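MREC protein (Listeria monocytogenes, PDB 2J5U) probably takes part in forming and maintaining the shape of the bacterial cell, and assembles as twelve dimers. Local coordinates at residues Leu126-Ala137 with Phe146-Ser154; Asp69-Ser77 with Val87-Val97. All blocks are in the same frame, centred on the assembly; numbering follows the deposited sequence.

Overall arrangement
Each interaction belongs to a beta hairpin of a different six-stranded antiparallel barrel, and the two barrels make up the globular part of the chain after helix 31-58. Interaction 2 comes first in sequence, wholly ahead of interaction 1. Their centres lie 22 Å apart and their nearest atoms about 8 Å, without touching. Strand 121-125 of the first barrel pairs with 86-89 and leads directly into Leu126-Ala137, whose early part is the passage to the second barrel. The centre of interaction 1 lies about 11 Å from the centre of the chain, that of interaction 2 about 17 Å. Interaction 1 also meets a second subunit at Phe146 and Ile148, whereas no other chain touches interaction 2.

Interaction 1 of 2, residues Leu126-Ala137 with Phe146-Ser154; sequences LTSSDVKNRVSA and FGIINGYDS
Phe146 sets its alpha carbon against Ala137 O, a CA-H...O contact of 3.4 Å, while its ring meets Trp83 of the second subunit. Gly147 and Ala137 then exchange two backbone hydrogen bonds. Ile148 turns to the face shared with Ser136 and is packed on Pro80 of the second subunit; its CG2 lies at the edge of the Arg134 guanidinium, 3.6 Å from NE. Ile149 points to the opposite face, where its CG1 is 3.8 Å from Ala137 CB and its CB 3.7 Å from Val135 CG1. The Ile149-Val135 and Gly147-Ala137 pairs are the hydrogen-bonded pairs of an antiparallel hairpin, strands 135-139 and 145-153 of the second barrel. Where the pairing with Val135-Ala137 ends, Asn150 takes over: with CG anti to its backbone N (chi1 178°), ND2 donates to Asn133 O at 2.7 Å and to Val131 O at 3.0 Å. Both acceptors lie in the amide plane, though each carbonyl is met from above its own plane; the pair fixes the amide's rotation and ties down the type I turn Asp130-Asn133, and Lys162 holds OD1. Tyr152 receives Thr127 CG2 over one ring face, a CH-pi contact 3.5 Å from the centroid, while Thr127 OG1 bonds Asn84 O.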
loop_
_atom_site.group_PDB
_atom_site.type_symbol
_atom_site.label_atom_id
_atom_site.label_comp_id
_atom_site.label_asym_id
_atom_site.label_seq_id
_atom_site.Cartn_x
_atom_site.Cartn_y
_atom_site.Cartn_z
ATOM N N LEU A 126 -36.048 59.965 40.829
ATOM C CA LEU A 126 -35.690 60.339 39.473
ATOM C C LEU A 126 -36.178 61.755 39.209
ATOM O O LEU A 126 -35.496 62.532 38.535
ATOM C CB LEU A 126 -36.310 59.371 38.460
ATOM C CG LEU A 126 -35.724 57.958 38.482
ATOM C CD1 LEU A 126 -36.425 57.044 37.478
ATOM C CD2 LEU A 126 -34.249 58.061 38.151
ATOM N N THR A 127 -37.342 62.093 39.764
ATOM C CA THR A 127 -37.929 63.425 39.577
ATOM C C THR A 127 -37.196 64.546 40.322
ATOM O O THR A 127 -37.603 65.701 40.266
ATOM C CB THR A 127 -39.419 63.467 40.021
ATOM O OG1 THR A 127 -39.525 63.048 41.386
ATOM C CG2 THR A 127 -40.267 62.566 39.151
ATOM N N SER A 128 -36.116 64.206 41.015
ATOM C CA SER A 128 -35.355 65.197 41.765
ATOM C C SER A 128 -34.901 66.404 40.954
ATOM O O SER A 128 -34.692 66.316 39.741
ATOM C CB SER A 128 -34.133 64.545 42.393
ATOM O OG SER A 128 -33.320 65.512 43.025
ATOM N N SER A 129 -34.735 67.531 41.638
ATOM C CA SER A 129 -34.287 68.756 40.988
ATOM C C SER A 129 -32.769 68.916 41.027
ATOM O O SER A 129 -32.248 69.957 40.631
ATOM C CB SER A 129 -34.947 69.977 41.631
ATOM O OG SER A 129 -34.661 70.034 43.015
ATOM N N ASP A 130 -32.062 67.894 41.502
ATOM C CA ASP A 130 -30.600 67.937 41.573
ATOM C C ASP A 130 -30.023 67.703 40.184
ATOM O O ASP A 130 -30.075 66.594 39.691
ATOM C CB ASP A 130 -30.082 66.843 42.502
ATOM C CG ASP A 130 -28.596 66.980 42.788
ATOM O OD1 ASP A 130 -27.832 67.289 41.852
ATOM O OD2 ASP A 130 -28.191 66.773 43.951
ATOM N N VAL A 131 -29.458 68.732 39.564
ATOM C CA VAL A 131 -28.903 68.601 38.218
ATOM C C VAL A 131 -27.781 67.548 38.077
ATOM O O VAL A 131 -27.511 67.054 36.981
ATOM C CB VAL A 131 -28.376 69.969 37.717
ATOM C CG1 VAL A 131 -27.143 70.375 38.501
ATOM C CG2 VAL A 131 -28.070 69.899 36.243
ATOM N N LYS A 132 -27.131 67.208 39.183
ATOM C CA LYS A 132 -26.057 66.223 39.159
ATOM C C LYS A 132 -26.616 64.793 39.154
ATOM O O LYS A 132 -25.885 63.832 38.901
ATOM C CB LYS A 132 -25.156 66.390 40.389
ATOM C CG LYS A 132 -24.465 67.744 40.541
ATOM C CD LYS A 132 -23.923 67.926 41.984
ATOM C CE LYS A 132 -25.046 67.768 43.029
ATOM N NZ LYS A 132 -24.685 68.156 44.423
ATOM N N ASN A 133 -27.904 64.655 39.444
ATOM C CA ASN A 133 -28.539 63.343 39.502
ATOM C C ASN A 133 -28.577 62.660 38.133
ATOM O O ASN A 133 -29.015 63.247 37.150
ATOM C CB ASN A 133 -29.940 63.495 40.083
ATOM C CG ASN A 133 -30.583 62.176 40.386
ATOM O OD1 ASN A 133 -29.926 61.251 40.867
ATOM N ND2 ASN A 133 -31.877 62.078 40.125
ATOM N N ARG A 134 -28.112 61.416 38.066
ATOM C CA ARG A 134 -28.079 60.711 36.791
ATOM C C ARG A 134 -28.050 59.196 36.897
ATOM O O ARG A 134 -27.728 58.653 37.941
ATOM C CB ARG A 134 -26.869 61.194 35.984
ATOM C CG ARG A 134 -25.578 61.246 36.770
ATOM C CD ARG A 134 -24.523 62.057 36.042
ATOM N NE ARG A 134 -23.856 61.272 35.016
ATOM C CZ ARG A 134 -22.707 60.622 35.203
ATOM N NH1 ARG A 134 -22.173 59.906 34.208
ATOM N NH2 ARG A 134 -22.072 60.703 36.378
ATOM N N VAL A 135 -28.409 58.515 35.816
ATOM C CA VAL A 135 -28.372 57.058 35.798
ATOM C C VAL A 135 -28.006 56.573 34.391
ATOM O O VAL A 135 -28.481 57.112 33.390
ATOM C CB VAL A 135 -29.730 56.447 36.320
ATOM C CG1 VAL A 135 -30.797 57.466 36.260
ATOM C CG2 VAL A 135 -30.141 55.232 35.519
ATOM N N SER A 136 -27.115 55.586 34.323
ATOM C CA SER A 136 -26.668 55.021 33.045
ATOM C C SER A 136 -27.801 54.167 32.481
ATOM O O SER A 136 -28.299 53.256 33.152
ATOM C CB SER A 136 -25.446 54.126 33.249
ATOM O OG SER A 136 -24.424 54.766 33.973
ATOM N N ALA A 137 -28.179 54.427 31.240
ATOM C CA ALA A 137 -29.279 53.696 30.645
ATOM C C ALA A 137 -29.038 53.175 29.245
ATOM O O ALA A 137 -28.151 53.633 28.527
ATOM C CB ALA A 137 -30.542 54.575 30.646
ATOM N N PHE A 146 -26.739 53.481 24.187
ATOM C CA PHE A 146 -26.498 53.844 25.574
ATOM C C PHE A 146 -26.484 55.342 25.800
ATOM O O PHE A 146 -26.157 56.115 24.909
ATOM C CB PHE A 146 -25.184 53.232 26.043
ATOM C CG PHE A 146 -25.159 51.742 25.940
ATOM C CD1 PHE A 146 -24.928 51.118 24.715
ATOM C CD2 PHE A 146 -25.435 50.949 27.053
ATOM C CE1 PHE A 146 -24.976 49.723 24.604
ATOM C CE2 PHE A 146 -25.485 49.552 26.947
ATOM C CZ PHE A 146 -25.256 48.944 25.724
ATOM N N GLY A 147 -26.856 55.750 27.002
ATOM C CA GLY A 147 -26.880 57.162 27.312
ATOM C C GLY A 147 -27.015 57.403 28.801
ATOM O O GLY A 147 -26.992 56.465 29.605
ATOM N N ILE A 148 -27.153 58.670 29.169
ATOM C CA ILE A 148 -27.295 59.036 30.565
ATOM C C ILE A 148 -28.625 59.733 30.819
ATOM O O ILE A 148 -28.969 60.693 30.135
ATOM C CB ILE A 148 -26.165 59.983 31.003
ATOM C CG1 ILE A 148 -24.804 59.385 30.647
ATOM C CG2 ILE A 148 -26.246 60.209 32.491
ATOM C CD1 ILE A 148 -24.503 58.073 31.341
ATOM N N ILE A 149 -29.394 59.228 31.773
ATOM C CA ILE A 149 -30.647 59.882 32.114
ATOM C C ILE A 149 -30.165 61.006 33.025
ATOM O O ILE A 149 -29.418 60.765 33.978
ATOM C CB ILE A 149 -31.584 58.963 32.914
ATOM C CG1 ILE A 149 -32.091 57.813 32.034
ATOM C CG2 ILE A 149 -32.728 59.789 33.485
ATOM C CD1 ILE A 149 -33.028 58.223 30.966
ATOM N N ASN A 150 -30.579 62.231 32.744
ATOM C CA ASN A 150 -30.110 63.348 33.539
ATOM C C ASN A 150 -30.999 64.571 33.405
ATOM O O ASN A 150 -30.810 65.387 32.510
ATOM C CB ASN A 150 -28.698 63.695 33.097
ATOM C CG ASN A 150 -28.134 64.869 33.838
ATOM O OD1 ASN A 150 -27.575 65.784 33.239
ATOM N ND2 ASN A 150 -28.264 64.852 35.153
ATOM N N GLY A 151 -31.968 64.703 34.301
ATOM C CA GLY A 151 -32.851 65.852 34.238
ATOM C C GLY A 151 -34.322 65.509 34.151
ATOM O O GLY A 151 -34.732 64.666 33.351
ATOM N N TYR A 152 -35.124 66.162 34.984
ATOM C CA TYR A 152 -36.560 65.936 34.990
ATOM C C TYR A 152 -37.283 67.265 34.787
ATOM O O TYR A 152 -36.887 68.289 35.342
ATOM C CB TYR A 152 -36.998 65.289 36.306
ATOM C CG TYR A 152 -38.485 65.048 36.379
ATOM C CD1 TYR A 152 -39.298 65.793 37.235
ATOM C CD2 TYR A 152 -39.087 64.080 35.585
ATOM C CE1 TYR A 152 -40.674 65.573 37.295
ATOM C CE2 TYR A 152 -40.467 63.853 35.637
ATOM C CZ TYR A 152 -41.248 64.597 36.493
ATOM O OH TYR A 152 -42.595 64.333 36.559
ATOM N N ASP A 153 -38.332 67.247 33.973
ATOM C CA ASP A 153 -39.107 68.445 33.701
ATOM C C ASP A 153 -40.472 68.282 34.363
ATOM O O ASP A 153 -41.264 67.425 33.966
ATOM C CB ASP A 153 -39.250 68.631 32.192
ATOM C CG ASP A 153 -39.841 69.974 31.827
ATOM O OD1 ASP A 153 -41.069 70.155 31.984
ATOM O OD2 ASP A 153 -39.072 70.853 31.387
ATOM N N SER A 154 -40.728 69.107 35.379
ATOM C CA SER A 154 -41.974 69.072 36.152
ATOM C C SER A 154 -43.224 69.253 35.310
ATOM O O SER A 154 -44.265 68.667 35.601
ATOM C CB SER A 154 -41.954 70.160 37.214
ATOM O OG SER A 154 -40.643 70.356 37.694
#

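Interaction 2 of 2, residues Asp69-Ser77 with Val87-Val97; sequences DPLNASVIS and VEIDKGSSDGV
Backbone pairing near Val75 and Ile89, extended by a carboxylate and apolar contacts, joins Asp69-Ser77 to Val87-Val97 in the N-terminal of the two barrels. Ile76 N donates to Glu88 O at 2.7 Å, and Asp90 N to Ser74 O. Between these bonds Val75 and Ile89 form a non-hydrogen-bonded pair with diverging side chains, and Val75 CG1 meets Val87 CG1 at 3.5 Å, the two valines crossing at about a right angle. This is the first hairpin of the barrel, antiparallel strands 68-77 and 86-89, flanked by strands 221-227 and 121-125. Beyond Ile89 segment Val87-Val97 leaves the sheet, and Asp90 continues the pairing with its side chain. A chi1 of 63° tucks CG between its own N and carbonyl carbon and brings OD2 to Ser74 N, 3.0 Å away, in a straight bond (172°) that arrives from above the carboxylate plane. Lys91 NZ forms a salt bridge to the same OD2 at 3.5 Å, weak as a hydrogen bond, while Lys91 CG packs on Ala73 CB at 3.7 Å. Leu71 covers the following turn: CD1 lies 3.3 Å from Asp95 O, and CD2 lies against Lys91 CD. Asp95 OD1 in turn accepts from Gly92 N through its anti lone pair.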
loop_
_atom_site.group_PDB
_atom_site.type_symbol
_atom_site.label_atom_id
_atom_site.label_comp_id
_atom_site.label_asym_id
_atom_site.label_seq_id
_atom_site.Cartn_x
_atom_site.Cartn_y
_atom_site.Cartn_z
ATOM N N ASP A 69 -30.029 41.174 44.839
ATOM C CA ASP A 69 -30.782 40.740 46.017
ATOM C C ASP A 69 -31.713 41.884 46.376
ATOM O O ASP A 69 -31.252 42.973 46.697
ATOM C CB ASP A 69 -29.858 40.512 47.209
ATOM C CG ASP A 69 -29.022 39.271 47.070
ATOM O OD1 ASP A 69 -28.057 39.114 47.859
ATOM O OD2 ASP A 69 -29.340 38.451 46.182
ATOM N N PRO A 70 -33.030 41.659 46.325
ATOM C CA PRO A 70 -33.976 42.730 46.661
ATOM C C PRO A 70 -34.353 42.785 48.144
ATOM O O PRO A 70 -34.216 41.797 48.868
ATOM C CB PRO A 70 -35.175 42.399 45.785
ATOM C CG PRO A 70 -35.189 40.905 45.841
ATOM C CD PRO A 70 -33.723 40.545 45.652
ATOM N N LEU A 71 -34.804 43.956 48.590
ATOM C CA LEU A 71 -35.250 44.142 49.970
ATOM C C LEU A 71 -36.483 45.029 49.908
ATOM O O LEU A 71 -36.458 46.096 49.292
ATOM C CB LEU A 71 -34.189 44.824 50.826
ATOM C CG LEU A 71 -34.292 44.516 52.326
ATOM C CD1 LEU A 71 -33.392 45.462 53.098
ATOM C CD2 LEU A 71 -35.720 44.665 52.808
ATOM N N ASN A 72 -37.564 44.585 50.535
ATOM C CA ASN A 72 -38.791 45.359 50.525
ATOM C C ASN A 72 -38.775 46.435 51.580
ATOM O O ASN A 72 -38.196 46.251 52.649
ATOM C CB ASN A 72 -39.979 44.437 50.732
ATOM C CG ASN A 72 -40.306 43.650 49.489
ATOM O OD1 ASN A 72 -41.092 42.709 49.523
ATOM N ND2 ASN A 72 -39.709 44.044 48.371
ATOM N N ALA A 73 -39.398 47.568 51.275
ATOM C CA ALA A 73 -39.453 48.666 52.226
ATOM C C ALA A 73 -40.630 49.601 51.984
ATOM O O ALA A 73 -41.254 49.588 50.925
ATOM C CB ALA A 73 -38.148 49.449 52.198
ATOM N N SER A 74 -40.930 50.423 52.979
ATOM C CA SER A 74 -42.032 51.354 52.847
ATOM C C SER A 74 -41.568 52.780 53.070
ATOM O O SER A 74 -40.656 53.042 53.849
ATOM C CB SER A 74 -43.131 51.019 53.860
ATOM O OG SER A 74 -43.592 49.691 53.691
ATOM N N VAL A 75 -42.203 53.699 52.367
ATOM C CA VAL A 75 -41.899 55.102 52.526
ATOM C C VAL A 75 -42.475 55.470 53.888
ATOM O O VAL A 75 -43.655 55.233 54.128
ATOM C CB VAL A 75 -42.622 55.935 51.471
ATOM C CG1 VAL A 75 -42.330 57.388 51.686
ATOM C CG2 VAL A 75 -42.188 55.521 50.098
ATOM N N ILE A 76 -41.665 56.018 54.790
ATOM C CA ILE A 76 -42.194 56.418 56.092
ATOM C C ILE A 76 -42.286 57.936 56.280
ATOM O O ILE A 76 -42.770 58.397 57.302
ATOM C CB ILE A 76 -41.374 55.841 57.250
ATOM C CG1 ILE A 76 -39.958 56.398 57.223
ATOM C CG2 ILE A 76 -41.340 54.344 57.147
ATOM C CD1 ILE A 76 -39.105 55.896 58.352
ATOM N N SER A 77 -41.831 58.715 55.304
ATOM C CA SER A 77 -41.903 60.168 55.415
ATOM C C SER A 77 -41.589 60.872 54.112
ATOM O O SER A 77 -40.682 60.484 53.387
ATOM C CB SER A 77 -40.955 60.680 56.498
ATOM O OG SER A 77 -40.972 62.098 56.546
ATOM N N VAL A 87 -37.469 60.950 49.523
ATOM C CA VAL A 87 -38.389 60.126 50.268
ATOM C C VAL A 87 -37.568 59.360 51.311
ATOM O O VAL A 87 -36.360 59.172 51.151
ATOM C CB VAL A 87 -39.109 59.173 49.275
ATOM C CG1 VAL A 87 -39.361 57.834 49.892
ATOM C CG2 VAL A 87 -40.407 59.807 48.817
ATOM N N GLU A 88 -38.210 58.938 52.392
ATOM C CA GLU A 88 -37.507 58.191 53.425
ATOM C C GLU A 88 -38.104 56.791 53.605
ATOM O O GLU A 88 -39.323 56.637 53.660
ATOM C CB GLU A 88 -37.580 58.951 54.726
ATOM C CG GLU A 88 -36.479 58.609 55.661
ATOM C CD GLU A 88 -35.790 59.853 56.194
ATOM O OE1 GLU A 88 -35.065 59.744 57.222
ATOM O OE2 GLU A 88 -35.974 60.934 55.576
ATOM N N ILE A 89 -37.257 55.770 53.688
ATOM C CA ILE A 89 -37.763 54.414 53.841
ATOM C C ILE A 89 -37.418 53.802 55.189
ATOM O O ILE A 89 -36.473 54.235 55.851
ATOM C CB ILE A 89 -37.265 53.494 52.702
ATOM C CG1 ILE A 89 -35.734 53.465 52.674
ATOM C CG2 ILE A 89 -37.841 53.972 51.371
ATOM C CD1 ILE A 89 -35.170 52.569 51.603
ATOM N N ASP A 90 -38.191 52.789 55.582
ATOM C CA ASP A 90 -38.025 52.121 56.869
ATOM C C ASP A 90 -36.948 51.041 56.954
ATOM O O ASP A 90 -36.958 50.207 57.868
ATOM C CB ASP A 90 -39.371 51.543 57.336
ATOM C CG ASP A 90 -39.912 50.463 56.403
ATOM O OD1 ASP A 90 -41.026 49.964 56.667
ATOM O OD2 ASP A 90 -39.235 50.108 55.413
ATOM N N LYS A 91 -36.020 51.039 56.008
ATOM C CA LYS A 91 -34.937 50.070 56.053
ATOM C C LYS A 91 -33.638 50.846 55.978
ATOM O O LYS A 91 -33.570 51.886 55.324
ATOM C CB LYS A 91 -35.044 49.069 54.900
ATOM C CG LYS A 91 -36.214 48.097 55.038
ATOM C CD LYS A 91 -35.954 47.046 56.111
ATOM C CE LYS A 91 -37.159 46.875 57.035
ATOM N NZ LYS A 91 -38.442 46.839 56.291
ATOM N N GLY A 92 -32.614 50.351 56.662
ATOM C CA GLY A 92 -31.338 51.034 56.659
ATOM C C GLY A 92 -30.108 50.153 56.721
ATOM O O GLY A 92 -30.115 48.998 56.324
ATOM N N SER A 93 -29.036 50.743 57.219
ATOM C CA SER A 93 -27.752 50.089 57.359
ATOM C C SER A 93 -27.826 48.688 57.931
ATOM O O SER A 93 -27.287 47.752 57.358
ATOM C CB SER A 93 -26.849 50.942 58.243
ATOM O OG SER A 93 -25.633 50.277 58.511
ATOM N N SER A 94 -28.490 48.534 59.065
ATOM C CA SER A 94 -28.575 47.226 59.692
ATOM C C SER A 94 -29.421 46.230 58.906
ATOM O O SER A 94 -29.466 45.054 59.243
ATOM C CB SER A 94 -29.101 47.360 61.122
ATOM O OG SER A 94 -30.363 47.994 61.139
ATOM N N ASP A 95 -30.089 46.701 57.860
ATOM C CA ASP A 95 -30.905 45.832 57.027
ATOM C C ASP A 95 -30.147 45.554 55.736
ATOM O O ASP A 95 -30.637 44.868 54.851
ATOM C CB ASP A 95 -32.248 46.489 56.706
ATOM C CG ASP A 95 -33.074 46.787 57.954
ATOM O OD1 ASP A 95 -33.341 47.983 58.230
ATOM O OD2 ASP A 95 -33.456 45.823 58.660
ATOM N N GLY A 96 -28.943 46.107 55.628
ATOM C CA GLY A 96 -28.135 45.890 54.445
ATOM C C GLY A 96 -28.178 47.006 53.421
ATOM O O GLY A 96 -27.461 46.966 52.421
ATOM N N VAL A 97 -29.015 48.007 53.660
ATOM C CA VAL A 97 -29.128 49.116 52.732
ATOM C C VAL A 97 -27.849 49.941 52.715
ATOM O O VAL A 97 -27.269 50.222 53.756
ATOM C CB VAL A 97 -30.297 50.020 53.104
ATOM C CG1 VAL A 97 -30.408 51.148 52.104
ATOM C CG2 VAL A 97 -31.583 49.212 53.156
#